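Side-chain contact in diheme cytochrome c (Shewanella baltica, PDB 3U99), which carries two covalently bound c-type hemes and probably serves in electron transfer: residues A[31-34]-A[35-39]. Sequence-based numbering, arbitrary orientation.
Sequences LPAD and KWRAI. With HEC (heme c), chain C.
The carbonyl oxygen of P32 takes two backbone N-H groups at the start of helix 33-40. W36 N gives the sound bond, 3.1 Å to P32 O. K35 N adds a weak one. One residue on, R37 N reaches A33 O at 2.9 Å, and A38 N bonds to D34 O in the next step.

L31 packs on the indole of W36. Its CB sits over one face, 3.7 Å from the centroid of the five-membered ring, a CH-pi contact. L31 CD1 continues over the same face, above the six-membered ring, and meets I39 CD1 at 4.0 Å. With CG of W36 anti to its carbonyl carbon (chi1 -78°), the indole lies back along the chain toward L31. W36 NE1 bonds to A28 O, which helps fix the ring's rotation. W36 CZ3 touches a heme methyl, 3.8 Å from CMB. Replacing W36 by an alanine would probably leave L31 CB without its aromatic face, A28 O without this donor and a gap beside the heme.

On the outer side, the aliphatic part of K35 runs past the ring of P32. A water donates to D34 OD2 at 2.6 Å and weakly links it to K35 NZ.

I39 CD1 touches heme CMA at 3.7 Å. This is a helix N-terminus, with P32 at the N-cap position, whose inner face lines a heme c pocket.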
loop_
_atom_site.group_PDB
_atom_site.type_symbol
_atom_site.label_atom_id
_atom_site.label_comp_id
_atom_site.label_asym_id
_atom_site.label_seq_id
_atom_site.Cartn_x
_atom_site.Cartn_y
_atom_site.Cartn_z
ATOM N N LEU A 31 -2.818 5.962 -5.245
ATOM C CA LEU A 31 -4.160 6.467 -5.105
ATOM C C LEU A 31 -4.208 7.924 -5.536
ATOM O O LEU A 31 -3.215 8.621 -5.375
ATOM C CB LEU A 31 -4.638 6.390 -3.639
ATOM C CG LEU A 31 -4.914 5.015 -3.066
ATOM C CD1 LEU A 31 -5.220 5.083 -1.554
ATOM C CD2 LEU A 31 -6.076 4.294 -3.740
ATOM N N PRO A 32 -5.353 8.371 -6.012
ATOM C CA PRO A 32 -5.515 9.805 -6.233
ATOM C C PRO A 32 -5.727 10.559 -4.930
ATOM O O PRO A 32 -6.036 9.968 -3.881
ATOM C CB PRO A 32 -6.769 9.815 -7.119
ATOM C CG PRO A 32 -7.573 8.632 -6.717
ATOM C CD PRO A 32 -6.536 7.585 -6.369
ATOM N N ALA A 33 -5.605 11.883 -5.010
ATOM C CA ALA A 33 -5.616 12.710 -3.828
ATOM C C ALA A 33 -6.869 12.563 -2.987
ATOM O O ALA A 33 -6.741 12.524 -1.762
ATOM C CB ALA A 33 -5.384 14.162 -4.230
ATOM N N ASP A 34 -8.048 12.491 -3.584
ATOM C CA ASP A 34 -9.225 12.455 -2.735
ATOM C C ASP A 34 -9.292 11.164 -1.942
ATOM O O ASP A 34 -9.801 11.143 -0.819
ATOM C CB ASP A 34 -10.488 12.592 -3.554
ATOM C CG ASP A 34 -10.700 11.586 -4.638
ATOM O OD1 ASP A 34 -11.861 11.285 -4.982
ATOM O OD2 ASP A 34 -9.776 11.052 -5.224
ATOM N N LYS A 35 -8.757 10.077 -2.527
ATOM C CA LYS A 35 -8.746 8.840 -1.787
ATOM C C LYS A 35 -7.716 8.853 -0.673
ATOM O O LYS A 35 -7.945 8.307 0.421
ATOM C CB LYS A 35 -8.571 7.688 -2.787
ATOM C CG LYS A 35 -9.814 7.570 -3.623
ATOM C CD LYS A 35 -9.921 6.419 -4.585
ATOM C CE LYS A 35 -11.286 6.476 -5.268
ATOM N NZ LYS A 35 -11.257 6.284 -6.722
ATOM N N TRP A 36 -6.580 9.512 -0.831
ATOM C CA TRP A 36 -5.656 9.691 0.298
ATOM C C TRP A 36 -6.305 10.576 1.387
ATOM O O TRP A 36 -6.164 10.262 2.578
ATOM C CB TRP A 36 -4.361 10.318 -0.159
ATOM C CG TRP A 36 -3.413 9.365 -0.843
ATOM C CD1 TRP A 36 -2.877 9.562 -2.067
ATOM C CD2 TRP A 36 -2.935 8.126 -0.336
ATOM N NE1 TRP A 36 -2.064 8.500 -2.374
ATOM C CE2 TRP A 36 -2.082 7.617 -1.311
ATOM C CE3 TRP A 36 -3.099 7.405 0.830
ATOM C CZ2 TRP A 36 -1.403 6.395 -1.177
ATOM C CZ3 TRP A 36 -2.438 6.221 0.981
ATOM C CH2 TRP A 36 -1.591 5.711 -0.017
ATOM N N ARG A 37 -6.991 11.640 1.011
ATOM C CA ARG A 37 -7.601 12.484 2.028
ATOM C C ARG A 37 -8.656 11.735 2.824
ATOM O O ARG A 37 -8.830 11.978 4.011
ATOM C CB ARG A 37 -8.219 13.704 1.342
ATOM C CG ARG A 37 -7.218 14.742 0.864
ATOM C CD ARG A 37 -7.892 16.074 0.550
ATOM N NE ARG A 37 -8.719 15.975 -0.653
ATOM C CZ ARG A 37 -8.373 16.253 -1.897
ATOM N NH1 ARG A 37 -7.147 16.695 -2.210
ATOM N NH2 ARG A 37 -9.232 16.113 -2.901
ATOM N N ALA A 38 -9.363 10.799 2.139
ATOM C CA ALA A 38 -10.360 10.033 2.883
ATOM C C ALA A 38 -9.679 9.202 3.950
ATOM O O ALA A 38 -10.229 8.950 5.029
ATOM C CB ALA A 38 -11.141 9.205 1.879
ATOM N N ILE A 39 -8.460 8.722 3.730
ATOM C CA ILE A 39 -7.710 7.962 4.724
ATOM C C ILE A 39 -7.162 8.829 5.811
ATOM O O ILE A 39 -7.318 8.550 7.007
ATOM C CB ILE A 39 -6.597 7.144 3.987
ATOM C CG1 ILE A 39 -7.220 6.041 3.147
ATOM C CG2 ILE A 39 -5.601 6.593 4.992
ATOM C CD1 ILE A 39 -6.342 5.223 2.251
HETATM FE FE HEC C . -2.459 1.636 7.109
HETATM C CHA HEC C . -4.285 -0.623 5.439
HETATM C CHB HEC C . -2.399 3.660 4.378
HETATM C CHC HEC C . -0.495 3.807 8.779
HETATM C CHD HEC C . -2.680 -0.303 9.893
HETATM N NA HEC C . -3.204 1.544 5.242
HETATM C C1A HEC C . -3.925 0.485 4.713
HETATM C C2A HEC C . -4.204 0.740 3.310
HETATM C C3A HEC C . -3.648 1.940 3.024
HETATM C C4A HEC C . -3.063 2.443 4.259
HETATM C CMA HEC C . -3.683 2.665 1.707
HETATM C CAA HEC C . -4.967 -0.187 2.448
HETATM C CBA HEC C . -4.108 -1.320 1.924
HETATM C CGA HEC C . -4.893 -2.137 0.896
HETATM O O1A HEC C . -5.138 -1.590 -0.213
HETATM O O2A HEC C . -5.299 -3.285 1.159
HETATM N NB HEC C . -1.625 3.423 6.662
HETATM C C1B HEC C . -1.745 4.122 5.484
HETATM C C2B HEC C . -1.133 5.420 5.663
HETATM C C3B HEC C . -0.605 5.472 6.899
HETATM C C4B HEC C . -0.883 4.225 7.516
HETATM C CMB HEC C . -1.120 6.472 4.560
HETATM C CAB HEC C . 0.111 6.606 7.629
HETATM C CBB HEC C . -0.841 7.808 7.792
HETATM N NC HEC C . -1.699 1.729 8.963
HETATM C C1C HEC C . -0.859 2.666 9.453
HETATM C C2C HEC C . -0.440 2.394 10.784
HETATM C C3C HEC C . -1.056 1.232 11.091
HETATM C C4C HEC C . -1.869 0.839 10.004
HETATM C CMC HEC C . 0.594 3.214 11.572
HETATM C CAC HEC C . -0.904 0.450 12.375
HETATM C CBC HEC C . -1.246 1.175 13.665
HETATM N ND HEC C . -3.364 -0.081 7.574
HETATM C C1D HEC C . -3.359 -0.685 8.795
HETATM C C2D HEC C . -4.154 -1.925 8.726
HETATM C C3D HEC C . -4.607 -2.029 7.465
HETATM C C4D HEC C . -4.062 -0.889 6.758
HETATM C CMD HEC C . -4.541 -2.818 9.881
HETATM C CAD HEC C . -5.474 -3.122 6.937
HETATM C CBD HEC C . -4.648 -4.294 6.305
HETATM C CGD HEC C . -5.598 -5.430 5.936
HETATM O O1D HEC C . -4.805 -6.484 5.626
HETATM O O2D HEC C . -6.703 -5.035 5.331
HETATM O O HOH W 1 -10.781 9.553 -7.059
#